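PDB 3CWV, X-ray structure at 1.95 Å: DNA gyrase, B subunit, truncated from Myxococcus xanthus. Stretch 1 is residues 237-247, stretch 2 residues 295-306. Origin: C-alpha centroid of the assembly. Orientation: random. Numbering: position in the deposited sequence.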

# COMPACT_ATOMS: atom_id res chain seq x y z
N LEU A 237 4.52 2.40 -15.57
CA LEU A 237 4.45 1.49 -14.42
C LEU A 237 5.79 1.48 -13.72
O LEU A 237 6.81 1.20 -14.35
CB LEU A 237 4.17 0.06 -14.90
CG LEU A 237 2.82 -0.23 -15.57
CD1 LEU A 237 2.63 -1.71 -15.72
CD2 LEU A 237 1.68 0.35 -14.74
N ARG A 238 5.80 1.74 -12.41
CA ARG A 238 7.03 1.69 -11.64
C ARG A 238 7.25 0.32 -11.02
O ARG A 238 6.36 -0.26 -10.42
CB ARG A 238 7.04 2.76 -10.55
CG ARG A 238 8.31 2.76 -9.73
CD ARG A 238 8.18 3.72 -8.55
NE ARG A 238 9.46 4.02 -7.91
CZ ARG A 238 9.60 4.80 -6.84
NH1 ARG A 238 8.54 5.37 -6.27
NH2 ARG A 238 10.81 5.01 -6.33
N VAL A 239 8.45 -0.21 -11.19
CA VAL A 239 8.77 -1.51 -10.64
C VAL A 239 9.90 -1.29 -9.66
O VAL A 239 10.91 -0.68 -10.01
CB VAL A 239 9.21 -2.48 -11.74
CG1 VAL A 239 9.66 -3.82 -11.15
CG2 VAL A 239 8.07 -2.67 -12.76
N GLN A 240 9.70 -1.72 -8.41
CA GLN A 240 10.70 -1.58 -7.35
C GLN A 240 10.93 -2.97 -6.80
O GLN A 240 9.99 -3.72 -6.55
CB GLN A 240 10.20 -0.67 -6.23
CG GLN A 240 9.85 0.74 -6.66
CD GLN A 240 9.07 1.48 -5.59
OE1 GLN A 240 7.84 1.39 -5.52
NE2 GLN A 240 9.79 2.23 -4.75
N CYS A 241 12.19 -3.32 -6.60
CA CYS A 241 12.54 -4.66 -6.23
C CYS A 241 13.72 -4.64 -5.24
O CYS A 241 14.61 -3.79 -5.35
CB CYS A 241 12.88 -5.43 -7.50
SG CYS A 241 13.45 -7.06 -7.22
N ALA A 242 13.71 -5.55 -4.28
CA ALA A 242 14.87 -5.73 -3.37
C ALA A 242 15.10 -7.21 -3.12
O ALA A 242 14.14 -7.96 -2.92
CB ALA A 242 14.64 -5.02 -2.04
N LEU A 243 16.36 -7.64 -3.13
CA LEU A 243 16.69 -9.04 -2.83
C LEU A 243 17.81 -9.11 -1.78
O LEU A 243 18.81 -8.39 -1.87
CB LEU A 243 17.12 -9.80 -4.10
CG LEU A 243 16.13 -9.86 -5.28
CD1 LEU A 243 16.43 -8.75 -6.28
CD2 LEU A 243 16.25 -11.20 -5.98
N GLN A 244 17.66 -10.00 -0.82
CA GLN A 244 18.60 -10.10 0.28
C GLN A 244 18.74 -11.56 0.68
O GLN A 244 17.77 -12.17 1.12
CB GLN A 244 18.11 -9.27 1.49
CG GLN A 244 19.01 -9.40 2.73
CD GLN A 244 20.38 -8.80 2.49
OE1 GLN A 244 20.50 -7.61 2.26
NE2 GLN A 244 21.41 -9.64 2.51
N TRP A 245 19.95 -12.09 0.51
CA TRP A 245 20.27 -13.45 0.89
C TRP A 245 20.92 -13.49 2.26
O TRP A 245 21.71 -12.62 2.61
CB TRP A 245 21.22 -14.09 -0.12
CG TRP A 245 20.56 -14.57 -1.37
CD1 TRP A 245 19.97 -15.78 -1.58
CD2 TRP A 245 20.44 -13.85 -2.60
NE1 TRP A 245 19.51 -15.86 -2.87
CE2 TRP A 245 19.77 -14.68 -3.51
CE3 TRP A 245 20.83 -12.57 -3.01
CZ2 TRP A 245 19.48 -14.28 -4.81
CZ3 TRP A 245 20.54 -12.18 -4.31
CH2 TRP A 245 19.87 -13.03 -5.19
N CYS A 246 20.54 -14.50 3.03
CA CYS A 246 21.06 -14.74 4.36
C CYS A 246 21.42 -16.22 4.40
O CYS A 246 20.99 -16.98 3.54
CB CYS A 246 20.00 -14.43 5.42
SG CYS A 246 19.46 -12.70 5.44
N GLU A 247 22.21 -16.64 5.38
CA GLU A 247 22.57 -18.05 5.43
C GLU A 247 21.66 -18.87 6.33
O GLU A 247 22.05 -19.31 7.41
CB GLU A 247 24.06 -18.26 5.74
CG GLU A 247 24.58 -17.50 6.92
CD GLU A 247 25.72 -18.25 7.61
OE1 GLU A 247 25.93 -18.05 8.83
OE2 GLU A 247 26.39 -19.05 6.91
N ARG A 295 15.85 -23.50 -5.42
CA ARG A 295 17.26 -23.52 -5.01
C ARG A 295 17.79 -22.10 -4.89
O ARG A 295 18.33 -21.71 -3.85
CB ARG A 295 18.11 -24.34 -6.00
CG ARG A 295 18.13 -25.85 -5.71
N VAL A 296 17.63 -21.32 -5.96
CA VAL A 296 18.08 -19.93 -5.99
C VAL A 296 17.55 -19.14 -4.79
O VAL A 296 18.27 -18.33 -4.23
CB VAL A 296 17.68 -19.23 -7.31
CG1 VAL A 296 18.08 -17.76 -7.29
CG2 VAL A 296 18.33 -19.93 -8.49
N ALA A 297 16.31 -19.43 -4.39
CA ALA A 297 15.63 -18.66 -3.33
C ALA A 297 15.91 -19.09 -1.89
O ALA A 297 15.35 -18.51 -0.95
CB ALA A 297 14.12 -18.66 -3.58
N GLN A 298 16.74 -20.13 -1.70
CA GLN A 298 17.10 -20.56 -0.35
C GLN A 298 17.79 -19.42 0.38
O GLN A 298 18.75 -18.87 -0.12
CB GLN A 298 17.97 -21.81 -0.39
CG GLN A 298 17.17 -23.09 -0.49
CD GLN A 298 17.94 -24.23 -1.13
OE1 GLN A 298 19.17 -24.20 -1.23
NE2 GLN A 298 17.21 -25.25 -1.59
N GLY A 299 17.27 -19.04 1.54
CA GLY A 299 17.80 -17.91 2.29
C GLY A 299 17.50 -16.53 1.71
O GLY A 299 17.96 -15.52 2.25
N LEU A 300 16.73 -16.48 0.63
CA LEU A 300 16.34 -15.21 0.00
C LEU A 300 15.10 -14.56 0.63
O LEU A 300 14.05 -15.20 0.77
CB LEU A 300 16.08 -15.39 -1.50
CG LEU A 300 15.67 -14.14 -2.30
CD1 LEU A 300 16.68 -13.00 -2.13
CD2 LEU A 300 15.48 -14.45 -3.77
N THR A 301 15.23 -13.29 1.00
CA THR A 301 14.09 -12.44 1.26
C THR A 301 14.02 -11.49 0.05
O THR A 301 14.95 -10.71 -0.19
CB THR A 301 14.22 -11.65 2.59
OG1 THR A 301 14.32 -12.57 3.69
CG2 THR A 301 13.01 -10.72 2.83
N ALA A 302 12.94 -11.59 -0.72
CA ALA A 302 12.76 -10.78 -1.93
C ALA A 302 11.41 -10.05 -1.89
O ALA A 302 10.40 -10.60 -1.43
CB ALA A 302 12.88 -11.65 -3.19
N ILE A 303 11.41 -8.81 -2.34
CA ILE A 303 10.20 -8.01 -2.40
C ILE A 303 10.11 -7.40 -3.79
O ILE A 303 11.09 -6.83 -4.29
CB ILE A 303 10.22 -6.87 -1.35
CG1 ILE A 303 10.49 -7.42 0.07
CG2 ILE A 303 8.88 -6.09 -1.38
CD1 ILE A 303 10.84 -6.36 1.08
N VAL A 304 8.94 -7.53 -4.42
CA VAL A 304 8.70 -7.01 -5.77
C VAL A 304 7.37 -6.22 -5.78
O VAL A 304 6.32 -6.79 -5.54
CB VAL A 304 8.60 -8.16 -6.81
CG1 VAL A 304 8.29 -7.57 -8.20
CG2 VAL A 304 9.90 -9.04 -6.83
N ALA A 305 7.42 -4.91 -6.06
CA ALA A 305 6.24 -4.06 -6.00
C ALA A 305 6.09 -3.32 -7.32
O ALA A 305 7.02 -2.65 -7.77
CB ALA A 305 6.37 -3.02 -4.85
N VAL A 306 4.93 -3.46 -7.95
CA VAL A 306 4.65 -2.67 -9.17
C VAL A 306 3.58 -1.67 -8.83
O VAL A 306 2.75 -1.91 -7.96
CB VAL A 306 4.30 -3.58 -10.38
CG1 VAL A 306 3.02 -4.38 -10.12
CG2 VAL A 306 4.19 -2.75 -11.69

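The indole of Trp245 anchors the end of strand 237-245 to the turn that leads into the partner strand. Its NE1 donates a nearly straight hydrogen bond to the backbone O of Val296 (3.1 Å), the last helical residue before the turn, so a side chain on one strand ties down the helix end that precedes the other. With chi1 at -79° and chi2 at -87°, the ring reaches back to the second stretch and presents its edge to Val296 O and Gln298 O. Leu300 packs over one face: its CD1 lies 3.9 Å from the centroid of the five-membered ring of Trp245, 15° off the ring normal, in a CH-pi contact. The aromatic side chain thus serves as both a polar donor and an apolar surface.

The turn itself, type II from Ala297 to Leu300, is closed by a hydrogen bond from Leu300 N to Ala297 O (2.9 Å). Gly299 suits its third position: phi is +73°, and an ideal CB would point toward the first stretch and lie only 2.3 Å from Cys246 O, a clash. Gly299 O in turn accepts a hydrogen bond from Cys246 N at 2.9 Å.

Beyond the turn the strands run antiparallel, at 173°. Paired hydrogen bonds join Gln240 to Ala305, Ala242 to Ile303 and Gln244 to Thr301. In the first pair, Gln240 N to Ala305 O and Ala305 N to Gln240 O both measure 2.9 Å and are close to linear. The last is less even: Thr301 N to Gln244 O is 2.8 Å at 174°, whereas Gln244 N to Thr301 O is 2.9 Å but bent to 139°. Between these pairs the backbones draw closer, and CA-H...O contacts fill the intervals, including Cys241 CA to Ile303 O at 3.3 Å.

Val239, Cys241, Leu243 and Trp245 share a sheet face with Val306, Val304, Ala302 and Leu300, forming a buried, largely apolar layer. Val239 CG2 meets Val306 CG2 at 4.0 Å, and Cys241 SG lies 4.1 Å from Val304 CG2. Ala302 is small, yet its CB still touches Leu243 CG at 4.3 Å, while Leu243 CB packs against Leu300 CD1 at 3.8 Å. The other face carries Gln240, Ala242 and Gln244 alongside Ala305, Ile303 and Thr301. There the end of Gln244 leads away from the partner strand, and its NE2 donates to Trp245 O at 3.0 Å, satisfying a polar group in a buried setting. Together the stretches bury 775 Å², counting both sides.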